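Local atomic coordinates of metallocarboxypeptidase (Trypanosoma cruzi, PDB entry 3DWC), a protein that probably releases single C-terminal amino acids other than proline from peptide substrates, as a metal-dependent carboxypeptidase of the M32 family. Residues G229-V234 / D246-T251; T269-Y274 / V296-S301; G347-D352 / C406-H411; E367-L372 / G415-F420; E103-L108 / I136-E141. All coordinates share one frame; numbering follows the deposited sequence.

Contact 1 (G229-V234 / D246-T251); sequences GGRLDV and DVRITT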
# COMPACT_ATOMS: atom_id res chain seq x y z
N GLY B 229 -0.44 -14.79 -4.60
CA GLY B 229 -0.03 -14.49 -3.25
C GLY B 229 1.23 -13.65 -3.20
O GLY B 229 2.01 -13.73 -2.26
N GLY B 230 1.42 -12.80 -4.20
CA GLY B 230 2.60 -11.97 -4.27
C GLY B 230 2.66 -11.15 -5.55
O GLY B 230 1.77 -11.27 -6.40
N ARG B 231 3.66 -10.28 -5.65
CA ARG B 231 3.76 -9.39 -6.79
C ARG B 231 5.20 -9.20 -7.21
O ARG B 231 6.09 -9.41 -6.39
CB ARG B 231 3.19 -8.01 -6.44
CG ARG B 231 1.71 -7.91 -6.21
CD ARG B 231 1.40 -6.39 -5.91
NE ARG B 231 1.75 -5.58 -7.08
CZ ARG B 231 0.95 -5.40 -8.13
NH1 ARG B 231 -0.29 -5.83 -8.12
NH2 ARG B 231 1.37 -4.68 -9.18
N LEU B 232 5.41 -8.77 -8.46
CA LEU B 232 6.67 -8.14 -8.90
C LEU B 232 6.46 -6.68 -9.32
O LEU B 232 5.61 -6.40 -10.11
CB LEU B 232 7.32 -8.90 -10.10
CG LEU B 232 8.55 -8.29 -10.79
CD1 LEU B 232 9.75 -8.29 -9.87
CD2 LEU B 232 8.93 -8.94 -12.14
N ASP B 233 7.28 -5.76 -8.84
CA ASP B 233 7.15 -4.32 -9.24
C ASP B 233 8.55 -3.71 -9.33
O ASP B 233 9.52 -4.43 -9.28
CB ASP B 233 6.32 -3.56 -8.19
CG ASP B 233 4.88 -4.00 -8.18
OD1 ASP B 233 4.15 -3.67 -9.15
OD2 ASP B 233 4.48 -4.70 -7.24
N VAL B 234 8.64 -2.37 -9.43
CA VAL B 234 9.90 -1.63 -9.59
C VAL B 234 10.20 -0.73 -8.36
O VAL B 234 9.31 -0.09 -7.82
CB VAL B 234 9.85 -0.83 -10.89
CG1 VAL B 234 11.05 0.11 -11.03
CG2 VAL B 234 9.77 -1.79 -12.09
N ASP B 246 1.36 -12.40 1.01
CA ASP B 246 1.29 -11.41 -0.02
C ASP B 246 2.70 -10.87 -0.16
O ASP B 246 2.99 -9.78 0.30
CB ASP B 246 0.25 -10.33 0.41
CG ASP B 246 -0.01 -9.29 -0.66
OD1 ASP B 246 0.82 -9.18 -1.62
OD2 ASP B 246 -1.03 -8.53 -0.51
N VAL B 247 3.58 -11.67 -0.79
CA VAL B 247 5.01 -11.38 -0.80
C VAL B 247 5.32 -10.58 -2.07
O VAL B 247 4.98 -11.00 -3.15
CB VAL B 247 5.87 -12.68 -0.79
CG1 VAL B 247 7.45 -12.31 -0.92
CG2 VAL B 247 5.57 -13.45 0.42
N ARG B 248 5.91 -9.42 -1.90
CA ARG B 248 6.07 -8.44 -2.95
C ARG B 248 7.58 -8.12 -3.08
O ARG B 248 8.19 -7.57 -2.16
CB ARG B 248 5.26 -7.16 -2.64
CG ARG B 248 3.78 -7.46 -2.46
CD ARG B 248 2.92 -6.22 -2.45
NE ARG B 248 1.52 -6.58 -2.22
CZ ARG B 248 0.56 -5.68 -2.16
NH1 ARG B 248 0.84 -4.41 -2.30
NH2 ARG B 248 -0.68 -6.05 -1.86
N ILE B 249 8.12 -8.47 -4.24
CA ILE B 249 9.50 -8.26 -4.58
C ILE B 249 9.61 -7.17 -5.65
O ILE B 249 8.68 -6.92 -6.39
CB ILE B 249 10.17 -9.56 -5.04
CG1 ILE B 249 9.69 -10.03 -6.41
CG2 ILE B 249 9.92 -10.70 -4.06
CD1 ILE B 249 10.66 -11.07 -6.95
N THR B 250 10.76 -6.52 -5.71
CA THR B 250 10.98 -5.51 -6.72
C THR B 250 12.34 -5.69 -7.40
O THR B 250 13.19 -6.51 -6.97
CB THR B 250 10.97 -4.14 -6.11
OG1 THR B 250 12.07 -4.05 -5.22
CG2 THR B 250 9.67 -3.89 -5.35
N THR B 251 12.53 -4.90 -8.45
CA THR B 251 13.75 -4.87 -9.22
C THR B 251 13.78 -3.54 -9.95
O THR B 251 12.93 -2.68 -9.79
CB THR B 251 13.82 -6.03 -10.24
OG1 THR B 251 15.14 -6.10 -10.79
CG2 THR B 251 12.81 -5.81 -11.40
O HOH W 1 6.28 -5.59 -5.43

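Contact 2 (T269-Y274 / V296-S301); sequences TGHAKY and VHEGQS. With CO (cobalt (II) ion), chain Q.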
# COMPACT_ATOMS: atom_id res chain seq x y z
N THR B 269 13.40 -13.83 -5.49
CA THR B 269 12.49 -14.95 -5.58
C THR B 269 12.92 -16.05 -4.62
O THR B 269 12.09 -16.69 -4.00
CB THR B 269 12.33 -15.43 -7.03
OG1 THR B 269 11.82 -14.36 -7.80
CG2 THR B 269 11.36 -16.66 -7.19
N GLY B 270 14.22 -16.25 -4.44
CA GLY B 270 14.67 -17.26 -3.47
C GLY B 270 14.23 -16.92 -2.04
O GLY B 270 13.84 -17.80 -1.31
N HIS B 271 14.37 -15.65 -1.64
CA HIS B 271 13.81 -15.13 -0.37
C HIS B 271 12.28 -15.37 -0.31
O HIS B 271 11.76 -15.92 0.67
CB HIS B 271 14.08 -13.62 -0.22
CG HIS B 271 15.49 -13.25 0.16
ND1 HIS B 271 16.12 -13.69 1.29
CD2 HIS B 271 16.34 -12.37 -0.41
CE1 HIS B 271 17.34 -13.18 1.36
NE2 HIS B 271 17.49 -12.36 0.35
N ALA B 272 11.58 -14.99 -1.40
CA ALA B 272 10.12 -15.10 -1.49
C ALA B 272 9.61 -16.50 -1.26
O ALA B 272 8.56 -16.69 -0.61
CB ALA B 272 9.63 -14.60 -2.87
N LYS B 273 10.31 -17.48 -1.80
CA LYS B 273 9.85 -18.88 -1.67
C LYS B 273 9.88 -19.28 -0.21
O LYS B 273 9.02 -20.03 0.26
CB LYS B 273 10.74 -19.82 -2.48
CG LYS B 273 10.62 -19.67 -4.05
CD LYS B 273 9.22 -20.00 -4.59
CE LYS B 273 8.90 -21.53 -4.47
NZ LYS B 273 7.52 -21.83 -4.95
N TYR B 274 10.86 -18.79 0.53
CA TYR B 274 10.92 -19.06 1.96
C TYR B 274 9.70 -18.44 2.66
O TYR B 274 8.94 -19.15 3.36
CB TYR B 274 12.24 -18.55 2.53
CG TYR B 274 12.66 -18.98 3.93
CD1 TYR B 274 11.95 -19.92 4.68
CD2 TYR B 274 13.80 -18.46 4.48
CE1 TYR B 274 12.43 -20.31 6.00
CE2 TYR B 274 14.25 -18.81 5.77
CZ TYR B 274 13.56 -19.75 6.50
OH TYR B 274 14.04 -20.10 7.74
N VAL B 296 20.09 -17.99 7.35
CA VAL B 296 19.20 -18.95 6.71
C VAL B 296 18.41 -18.32 5.56
O VAL B 296 18.35 -18.90 4.50
CB VAL B 296 18.30 -19.71 7.73
CG1 VAL B 296 17.32 -20.66 7.00
CG2 VAL B 296 19.17 -20.43 8.74
N HIS B 297 17.98 -17.06 5.70
CA HIS B 297 17.23 -16.38 4.63
C HIS B 297 18.10 -16.17 3.39
O HIS B 297 17.71 -16.54 2.26
CB HIS B 297 16.67 -15.05 5.14
CG HIS B 297 15.27 -14.80 4.72
ND1 HIS B 297 14.85 -14.97 3.42
CD2 HIS B 297 14.17 -14.51 5.44
CE1 HIS B 297 13.56 -14.70 3.34
NE2 HIS B 297 13.12 -14.43 4.56
N GLU B 298 19.29 -15.61 3.59
CA GLU B 298 20.23 -15.33 2.50
C GLU B 298 20.76 -16.65 1.93
O GLU B 298 21.15 -16.71 0.77
CB GLU B 298 21.38 -14.41 2.99
CG GLU B 298 22.32 -13.96 1.90
CD GLU B 298 21.71 -12.92 0.96
OE1 GLU B 298 22.47 -12.32 0.16
OE2 GLU B 298 20.50 -12.66 1.04
N GLY B 299 20.67 -17.74 2.72
CA GLY B 299 20.92 -19.07 2.19
C GLY B 299 19.91 -19.53 1.15
O GLY B 299 20.25 -20.25 0.19
N GLN B 300 18.67 -19.15 1.34
CA GLN B 300 17.65 -19.35 0.33
C GLN B 300 17.78 -18.44 -0.89
O GLN B 300 17.60 -18.89 -2.02
CB GLN B 300 16.27 -19.20 0.97
CG GLN B 300 16.03 -20.07 2.24
CD GLN B 300 16.59 -21.48 2.19
OE1 GLN B 300 16.09 -22.34 1.45
NE2 GLN B 300 17.66 -21.71 2.95
N SER B 301 18.09 -17.17 -0.72
CA SER B 301 18.26 -16.32 -1.89
C SER B 301 19.44 -16.81 -2.74
O SER B 301 19.42 -16.82 -3.99
CB SER B 301 18.48 -14.89 -1.44
OG SER B 301 19.52 -14.85 -0.51
CO CO Q . 19.30 -11.19 -0.07
O HOH W 2 15.30 -20.28 -2.37
O HOH W 3 20.83 -10.24 -0.06
O HOH W 4 18.35 -9.37 -1.00
O HOH W 5 19.24 -9.90 1.68

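Contact 3 (G347-D352 / C406-H411); sequences GLIRID and CLQDVH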
# COMPACT_ATOMS: atom_id res chain seq x y z
N GLY B 347 37.12 -5.87 -7.37
CA GLY B 347 36.88 -4.45 -7.38
C GLY B 347 36.68 -3.94 -5.95
O GLY B 347 36.83 -4.66 -4.98
N LEU B 348 36.32 -2.68 -5.85
CA LEU B 348 36.31 -1.98 -4.58
C LEU B 348 34.97 -1.99 -3.90
O LEU B 348 34.89 -1.81 -2.69
CB LEU B 348 36.71 -0.51 -4.80
CG LEU B 348 38.18 -0.26 -5.14
CD1 LEU B 348 38.50 1.27 -5.24
CD2 LEU B 348 39.07 -0.94 -4.12
N ILE B 349 33.91 -2.16 -4.69
CA ILE B 349 32.55 -2.03 -4.17
C ILE B 349 31.90 -3.43 -3.91
O ILE B 349 31.61 -4.15 -4.82
CB ILE B 349 31.65 -1.22 -5.15
CG1 ILE B 349 32.30 0.15 -5.54
CG2 ILE B 349 30.25 -1.02 -4.53
CD1 ILE B 349 32.63 1.05 -4.38
N ARG B 350 31.70 -3.74 -2.64
CA ARG B 350 30.94 -4.89 -2.18
C ARG B 350 29.67 -5.25 -2.96
O ARG B 350 29.52 -6.40 -3.33
CB ARG B 350 30.60 -4.76 -0.69
CG ARG B 350 29.94 -6.03 -0.10
CD ARG B 350 29.38 -5.84 1.26
NE ARG B 350 28.42 -4.76 1.29
CZ ARG B 350 27.11 -4.89 1.07
NH1 ARG B 350 26.57 -6.09 0.83
NH2 ARG B 350 26.34 -3.82 1.07
N ILE B 351 28.76 -4.30 -3.21
CA ILE B 351 27.48 -4.69 -3.89
C ILE B 351 27.67 -5.06 -5.37
O ILE B 351 26.80 -5.67 -6.00
CB ILE B 351 26.34 -3.61 -3.79
CG1 ILE B 351 26.81 -2.25 -4.30
CG2 ILE B 351 25.87 -3.46 -2.38
CD1 ILE B 351 25.66 -1.26 -4.43
N ASP B 352 28.82 -4.73 -5.92
CA ASP B 352 29.11 -5.13 -7.29
C ASP B 352 30.01 -6.34 -7.39
O ASP B 352 30.55 -6.60 -8.46
CB ASP B 352 29.79 -3.98 -8.04
CG ASP B 352 28.92 -2.72 -8.10
OD1 ASP B 352 27.67 -2.83 -7.99
OD2 ASP B 352 29.51 -1.61 -8.27
N CYS B 406 36.01 2.75 3.08
CA CYS B 406 35.20 2.55 4.30
C CYS B 406 33.84 3.25 4.34
O CYS B 406 32.96 2.81 5.06
CB CYS B 406 36.01 2.87 5.58
SG CYS B 406 36.63 4.56 5.77
N LEU B 407 33.65 4.30 3.54
CA LEU B 407 32.36 5.02 3.50
C LEU B 407 31.30 4.45 2.54
O LEU B 407 30.20 5.00 2.46
CB LEU B 407 32.57 6.50 3.13
CG LEU B 407 33.45 7.39 4.03
CD1 LEU B 407 33.49 8.79 3.44
CD2 LEU B 407 32.96 7.41 5.49
N GLN B 408 31.62 3.39 1.81
CA GLN B 408 30.74 2.92 0.75
C GLN B 408 29.40 2.35 1.21
O GLN B 408 28.43 2.44 0.48
CB GLN B 408 31.44 1.88 -0.12
CG GLN B 408 31.67 0.55 0.55
CD GLN B 408 32.23 -0.49 -0.38
OE1 GLN B 408 31.52 -1.42 -0.83
NE2 GLN B 408 33.49 -0.34 -0.70
N ASP B 409 29.33 1.75 2.40
CA ASP B 409 28.07 1.11 2.84
C ASP B 409 27.29 1.97 3.86
O ASP B 409 27.87 2.52 4.80
CB ASP B 409 28.33 -0.30 3.42
CG ASP B 409 28.63 -1.34 2.34
OD1 ASP B 409 29.43 -2.26 2.61
OD2 ASP B 409 28.06 -1.28 1.22
N VAL B 410 25.97 2.01 3.67
CA VAL B 410 25.04 2.72 4.56
C VAL B 410 24.91 2.14 5.98
O VAL B 410 24.58 2.84 6.94
CB VAL B 410 23.60 2.73 3.94
CG1 VAL B 410 22.98 1.35 4.00
CG2 VAL B 410 22.71 3.80 4.62
N HIS B 411 25.23 0.85 6.10
CA HIS B 411 24.92 0.03 7.27
C HIS B 411 25.22 0.69 8.61
O HIS B 411 24.37 0.70 9.49
CB HIS B 411 25.65 -1.32 7.14
CG HIS B 411 25.12 -2.17 6.02
ND1 HIS B 411 25.20 -1.79 4.70
CD2 HIS B 411 24.46 -3.35 6.03
CE1 HIS B 411 24.62 -2.70 3.94
NE2 HIS B 411 24.16 -3.66 4.72
O HOH W 6 28.96 -1.76 -1.25

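Contact 4 (E367-L372 / G415-F420); sequences EIERDL and GMFGYF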
# COMPACT_ATOMS: atom_id res chain seq x y z
N GLU B 367 35.83 -8.40 10.51
CA GLU B 367 37.03 -8.22 11.29
C GLU B 367 37.11 -6.83 11.91
O GLU B 367 37.39 -6.68 13.10
CB GLU B 367 38.25 -8.54 10.41
CG GLU B 367 38.30 -10.03 10.13
CD GLU B 367 39.24 -10.46 9.02
OE1 GLU B 367 39.26 -11.69 8.76
OE2 GLU B 367 39.95 -9.61 8.44
N ILE B 368 36.81 -5.82 11.11
CA ILE B 368 36.75 -4.46 11.58
C ILE B 368 35.68 -4.26 12.66
O ILE B 368 35.98 -3.72 13.73
CB ILE B 368 36.55 -3.50 10.41
CG1 ILE B 368 37.80 -3.54 9.52
CG2 ILE B 368 36.30 -2.07 10.93
CD1 ILE B 368 37.55 -3.14 8.11
N GLU B 369 34.45 -4.72 12.40
CA GLU B 369 33.37 -4.63 13.38
C GLU B 369 33.73 -5.26 14.71
O GLU B 369 33.56 -4.66 15.78
CB GLU B 369 32.09 -5.30 12.83
CG GLU B 369 31.37 -4.47 11.80
CD GLU B 369 29.98 -4.95 11.51
OE1 GLU B 369 29.59 -6.05 11.99
OE2 GLU B 369 29.27 -4.24 10.78
N ARG B 370 34.23 -6.48 14.63
CA ARG B 370 34.74 -7.21 15.79
C ARG B 370 35.83 -6.42 16.54
O ARG B 370 35.81 -6.32 17.78
CB ARG B 370 35.26 -8.59 15.34
CG ARG B 370 35.71 -9.51 16.47
CD ARG B 370 36.62 -10.61 15.93
NE ARG B 370 37.78 -10.09 15.19
CZ ARG B 370 38.60 -10.81 14.41
NH1 ARG B 370 38.42 -12.11 14.24
NH2 ARG B 370 39.62 -10.21 13.80
N ASP B 371 36.78 -5.88 15.78
CA ASP B 371 37.93 -5.18 16.36
C ASP B 371 37.55 -3.84 17.00
O ASP B 371 38.18 -3.43 17.98
CB ASP B 371 39.01 -4.94 15.30
CG ASP B 371 39.85 -6.19 15.00
OD1 ASP B 371 39.70 -7.22 15.72
OD2 ASP B 371 40.69 -6.13 14.06
N LEU B 372 36.55 -3.16 16.45
CA LEU B 372 36.09 -1.88 17.03
C LEU B 372 35.38 -2.14 18.37
O LEU B 372 35.66 -1.52 19.37
CB LEU B 372 35.15 -1.14 16.05
CG LEU B 372 35.78 -0.47 14.82
CD1 LEU B 372 34.72 -0.23 13.78
CD2 LEU B 372 36.50 0.88 15.19
N GLY B 415 22.66 2.22 11.96
CA GLY B 415 22.76 1.47 13.19
C GLY B 415 22.68 -0.04 13.04
O GLY B 415 22.06 -0.70 13.88
N MET B 416 23.30 -0.57 11.98
CA MET B 416 23.37 -1.99 11.73
C MET B 416 24.81 -2.49 11.88
O MET B 416 25.65 -2.29 10.99
CB MET B 416 22.83 -2.30 10.34
CG MET B 416 21.32 -2.04 10.22
SD MET B 416 20.72 -2.48 8.58
CE MET B 416 21.13 -0.99 7.68
N PHE B 417 25.08 -3.09 13.04
CA PHE B 417 26.38 -3.61 13.38
C PHE B 417 26.14 -5.06 13.76
O PHE B 417 25.18 -5.36 14.50
CB PHE B 417 26.95 -2.84 14.58
CG PHE B 417 28.39 -2.49 14.44
CD1 PHE B 417 28.79 -1.53 13.54
CD2 PHE B 417 29.35 -3.12 15.20
CE1 PHE B 417 30.13 -1.20 13.40
CE2 PHE B 417 30.69 -2.78 15.07
CZ PHE B 417 31.07 -1.82 14.17
N GLY B 418 26.99 -5.96 13.26
CA GLY B 418 26.75 -7.40 13.40
C GLY B 418 25.83 -7.99 12.34
O GLY B 418 25.47 -9.17 12.40
N TYR B 419 25.46 -7.17 11.36
CA TYR B 419 24.64 -7.58 10.21
C TYR B 419 25.48 -8.23 9.10
O TYR B 419 25.21 -9.35 8.65
CB TYR B 419 23.91 -6.35 9.67
CG TYR B 419 22.92 -6.60 8.58
CD1 TYR B 419 23.32 -6.63 7.26
CD2 TYR B 419 21.59 -6.74 8.85
CE1 TYR B 419 22.41 -6.84 6.24
CE2 TYR B 419 20.66 -6.94 7.83
CZ TYR B 419 21.09 -7.01 6.54
OH TYR B 419 20.20 -7.19 5.53
N PHE B 420 26.53 -7.54 8.68
CA PHE B 420 27.33 -7.99 7.55
C PHE B 420 27.68 -9.49 7.51
O PHE B 420 27.53 -10.13 6.48
CB PHE B 420 28.62 -7.18 7.47
CG PHE B 420 28.47 -5.81 6.82
CD1 PHE B 420 27.97 -5.67 5.55
CD2 PHE B 420 28.90 -4.68 7.48
CE1 PHE B 420 27.86 -4.43 4.94
CE2 PHE B 420 28.82 -3.41 6.87
CZ PHE B 420 28.29 -3.30 5.61
O HOH W 7 26.87 -4.84 10.19

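Contact 5 (E103-L108 / I136-E141); sequences ERKTVL and IALFRE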
# COMPACT_ATOMS: atom_id res chain seq x y z
N GLU B 103 15.53 6.25 21.93
CA GLU B 103 15.35 7.58 21.32
C GLU B 103 16.68 8.22 20.94
O GLU B 103 16.78 8.85 19.89
CB GLU B 103 14.55 8.52 22.23
CG GLU B 103 13.11 8.76 21.76
CD GLU B 103 13.03 9.73 20.57
OE1 GLU B 103 12.91 9.26 19.42
OE2 GLU B 103 13.10 10.96 20.79
N ARG B 104 17.68 8.04 21.79
CA ARG B 104 19.04 8.50 21.48
C ARG B 104 19.62 7.83 20.23
O ARG B 104 20.26 8.49 19.40
CB ARG B 104 19.96 8.23 22.67
CG ARG B 104 21.27 9.00 22.61
CD ARG B 104 22.41 8.27 23.32
NE ARG B 104 22.00 7.62 24.56
CZ ARG B 104 22.84 6.97 25.36
NH1 ARG B 104 24.14 6.89 25.06
NH2 ARG B 104 22.40 6.41 26.49
N LYS B 105 19.43 6.52 20.11
CA LYS B 105 19.93 5.79 18.95
C LYS B 105 19.25 6.35 17.72
O LYS B 105 19.92 6.72 16.76
CB LYS B 105 19.68 4.28 19.06
CG LYS B 105 20.13 3.52 17.81
CD LYS B 105 20.18 2.01 18.01
CE LYS B 105 20.78 1.32 16.77
NZ LYS B 105 20.67 -0.16 16.85
N THR B 106 17.93 6.42 17.78
CA THR B 106 17.09 6.90 16.68
C THR B 106 17.49 8.28 16.17
O THR B 106 17.53 8.51 14.96
CB THR B 106 15.62 6.96 17.12
OG1 THR B 106 15.21 5.66 17.56
CG2 THR B 106 14.72 7.43 15.97
N VAL B 107 17.79 9.19 17.09
CA VAL B 107 18.21 10.55 16.75
C VAL B 107 19.55 10.53 16.08
O VAL B 107 19.75 11.16 15.04
CB VAL B 107 18.29 11.50 17.99
CG1 VAL B 107 19.11 12.76 17.66
CG2 VAL B 107 16.89 11.88 18.48
N LEU B 108 20.49 9.79 16.66
CA LEU B 108 21.82 9.68 16.08
C LEU B 108 21.79 8.99 14.71
O LEU B 108 22.47 9.43 13.79
CB LEU B 108 22.79 8.98 17.05
CG LEU B 108 24.22 8.74 16.56
CD1 LEU B 108 24.84 10.00 15.94
CD2 LEU B 108 25.11 8.15 17.68
N ILE B 136 30.07 4.05 17.04
CA ILE B 136 30.84 2.97 17.63
C ILE B 136 30.67 2.93 19.16
O ILE B 136 30.68 1.85 19.74
CB ILE B 136 32.35 3.05 17.25
CG1 ILE B 136 32.54 2.92 15.74
CG2 ILE B 136 33.17 1.95 17.95
CD1 ILE B 136 32.09 1.59 15.16
N ALA B 137 30.50 4.09 19.80
CA ALA B 137 30.29 4.11 21.25
C ALA B 137 28.88 3.66 21.61
O ALA B 137 28.67 2.99 22.61
CB ALA B 137 30.57 5.49 21.81
N LEU B 138 27.92 4.03 20.76
CA LEU B 138 26.52 3.60 20.90
C LEU B 138 26.37 2.07 20.73
O LEU B 138 25.66 1.42 21.51
CB LEU B 138 25.65 4.33 19.87
CG LEU B 138 24.14 4.45 20.07
CD1 LEU B 138 23.43 3.17 19.68
CD2 LEU B 138 23.77 4.84 21.48
N PHE B 139 27.04 1.53 19.70
CA PHE B 139 27.02 0.08 19.41
C PHE B 139 27.61 -0.72 20.54
O PHE B 139 27.07 -1.77 20.90
CB PHE B 139 27.84 -0.25 18.15
CG PHE B 139 27.27 0.29 16.88
CD1 PHE B 139 28.12 0.72 15.87
CD2 PHE B 139 25.89 0.33 16.65
CE1 PHE B 139 27.62 1.19 14.69
CE2 PHE B 139 25.39 0.80 15.46
CZ PHE B 139 26.25 1.24 14.49
N ARG B 140 28.74 -0.23 21.07
CA ARG B 140 29.38 -0.87 22.23
C ARG B 140 28.44 -0.86 23.43
O ARG B 140 28.41 -1.82 24.21
CB ARG B 140 30.67 -0.15 22.62
CG ARG B 140 31.84 -0.30 21.65
CD ARG B 140 32.96 0.69 21.99
NE ARG B 140 34.08 0.63 21.05
CZ ARG B 140 35.12 1.46 21.07
NH1 ARG B 140 36.10 1.33 20.17
NH2 ARG B 140 35.19 2.43 21.97
N GLU B 141 27.70 0.24 23.57
CA GLU B 141 26.73 0.39 24.66
C GLU B 141 25.54 -0.51 24.39
O GLU B 141 25.00 -1.13 25.31
CB GLU B 141 26.27 1.84 24.79
CG GLU B 141 25.35 2.08 26.00
CD GLU B 141 24.93 3.54 26.16
OE1 GLU B 141 25.09 4.32 25.19
OE2 GLU B 141 24.43 3.88 27.25

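Contact 1 (G229-V234 / D246-T251)
Gly229 O takes the N-H of Val247 (O to N 3.0 Å), the first bond between parallel strands 230-234 and 246-251. Arg231 O accepts from Ile249 N at 3.1 Å. The Arg231 side chain bends at chi3 (62°), and CD comes to rest over one face of the Arg248 guanidinium, near the rim, 3.7 Å from Arg248 NE; the two guanidinium planes stand 64° apart. Leu232 lies on the other face of the sheet, its CD1 3.9 Å from Ile249 CG1, with Met220 of helix 209-222 beside both. Asp233 N donates to Ile249 O, and a water links that oxygen to Asp233 OD2. Both carboxylate oxygens of Asp233 offer syn lone pairs to Arg231, OD2 to NE at 2.9 Å and OD1 to NH2. Val234 CG1 packs on Thr251 O. Asp246, Arg248 and Thr250 form the DXRXT motif of M32 peptidases; within it Arg248 grips Asp246 side-on, NE meeting OD1 from above the carboxylate plane and NH2 meeting OD2. Arg248 NH1 also bridges to Asp29 of the second subunit. Arg231 NE lies 5.0 Å from Arg248 NE; the carboxylate two residues away on each strand, with that Asp29, probably offsets the repulsion.

Contact 2 (T269-Y274 / V296-S301)
The cobalt ion is gripped from both helices, by His271 NE2 and by Glu298 OE2, each at 2.2 Å. His267 and three waters complete its shell. This is the HEXXH-plus-glutamate site of clan MA peptidases, with Glu268, the predicted proton donor/acceptor, next to it. Ser301 CB sits over one face of the His271 ring in a CH-pi contact, 3.4 Å from the centroid, while Ser301 OG turns back to donate to Glu298 O, one turn earlier in its own helix. The ring of His297 lies oblique to that of His271, and Tyr274 presents its edge to the face of His297, with CD2 over the ring centre. CG of Tyr274 is anti to the backbone N (chi1 -167°), which also brings CD2 to 3.5 Å from Gln300 CG and the ring beside Val296 CG1. His297 NE2 is hydrogen-bonded to Glu275 OE1. Segments 269-274 and 296-301 cross at 124°, their axes 7.5 Å apart, and the backbones come closest at a glycine, with Gly270 CA 4.0 Å from Ser301 CA. A water donates to both Gly270 O and Gln300 O. Strand 246-251 packs on Thr269 and Ala272, helix 456-467 on Tyr274, Val296 and Gln300, and Tyr423 of helix 421-441 touches Glu298.

Contact 3 (G347-D352 / C406-H411)
Ile349 and Gln408 bring two loops together, their CA atoms 7.2 Å apart, just where 347-352 enters a short 3-10 turn at Arg350 and Ile351. The two loops carry M32 signature motifs, IRXXAD on the first and GXXQDXHW on the second. The Gln408 amide acts on the first loop much as a strand neighbour would: NE2 donates to Leu348 O at 2.8 Å, and OE1, through a lone pair in its carbonyl plane, accepts from Arg350 N at 2.9 Å. CG of Gln408 stands between the backbone N and the carbonyl carbon (chi1 71°), and the chain then runs extended to the loop. Arg350 grips Asp409 side-on, NE to OD1 at 3.0 Å and NH2 to OD2 at 3.1 Å. The fit is not coplanar: guanidinium and carboxylate planes are 59° apart, and NH2 meets OD2 from well above the carboxylate plane. Asp409 OD1 has a second cationic partner in Arg365 of helix 358-374, which probably helps keep the acid ionised. One water accepts from Ile351 N and donates to Gln408 OE1 and Asp409 OD2. Beyond the salt bridge, His411 CE1 approaches Arg350 NH2 to 3.5 Å.

Contact 4 (E367-L372 / G415-F420)
Glu369, on helix 358-374, points at the irregular loop 415-420 and comes nearest it at Phe417, their CA atoms 7.1 Å apart. With CG anti to the carbonyl carbon (chi1 -76°) and the chain then extended, its side chain runs over one face of the Phe417 ring, CG 3.8 Å from the centroid in a CH-pi contact, and the carboxylate lies nearly parallel to the ring, the planes 20° apart. Leu372 CD1 meets the same ring at its edge, near CZ. Gly418 N donates to Glu369 OE1 at 2.9 Å, from above the carboxylate plane. Glu369 OE2 accepts from a water that also donates to Met416 O and accepts from Phe420 N, while Phe420 turns its edge to OE2, CD2 at 3.3 Å. Tyr155 OH of helix 154-162 hydrogen-bonds OE1, and Trp412 NE1, from the preceding GXXQDXHW motif, hydrogen-bonds OE2; this buried acid, probably charged, ties the loop to helix 358-374. Phe139 of helix 125-147 stacks on Phe417, and Val382 of helix 382-394 packs against Leu372.

Contact 5 (E103-L108 / I136-E141)
CG anti to the backbone N (chi1 -159°) places both methyls of Leu138 between Arg104 and Lys105, while Arg104, bent at chi3 (-40°), turns its guanidinium toward Glu141. The helices, 99-122 and 125-147, form an antiparallel alpha-hairpin, joined by a very short turn; the axes of segments 103-108 and 136-141 run 11.3 Å apart at 151°. Across this distance Leu138, Arg104, Lys105 and Glu141 make most of the contact. Leu138 carries the apolar part, its two methyls splitting between neighbours: CD2 lies 4.1 Å from Arg104 CD, and CD1 lies against the aliphatic stem of Lys105, which crosses it at about a right angle, CG and CD of Lys105 both 3.8 Å from Leu138 CD1. Leu108 CD2 adds a looser touch on Leu138 CB. The contact lies at the surface, away from the metal, and joins the two arms of the hairpin. Arg104 NH2 is shared with Glu100, one turn back on its own helix, and Lys105 NZ pairs with Glu142. Next to Leu138, Arg104 and Glu141 form a salt bridge whose hydrogen bonds are both weak: Arg104 NH1 to Glu141 OE1 is short, 2.7 Å, but sharply bent, and Arg104 NH2 to Glu141 OE2 is long, 3.3 Å.

How the contacts relate
Contact 2 holds the cobalt site. Contact 1 packs directly on its first helix, Ile249 CD1 lying 3.6 Å from Thr269 OG1; the Ile249 side chain is about 4 Å from that of Glu268, the predicted proton donor/acceptor, and about 10 Å from the metal. Contacts 3 and 4 come near without touching contact 2: the side chain of Arg350 is about 9 Å from cobalt and that of Tyr419 about 7 Å. They share the loop after helix 382-394, joined by a probable hydrogen bond from Met416 N to His411 O (3.0 Å). Contact 4 continues into contact 5 through Arg140 NH1 and Leu372 O, 3.0 Å apart. Contacts 1 and 5 lie 33 Å apart between centres.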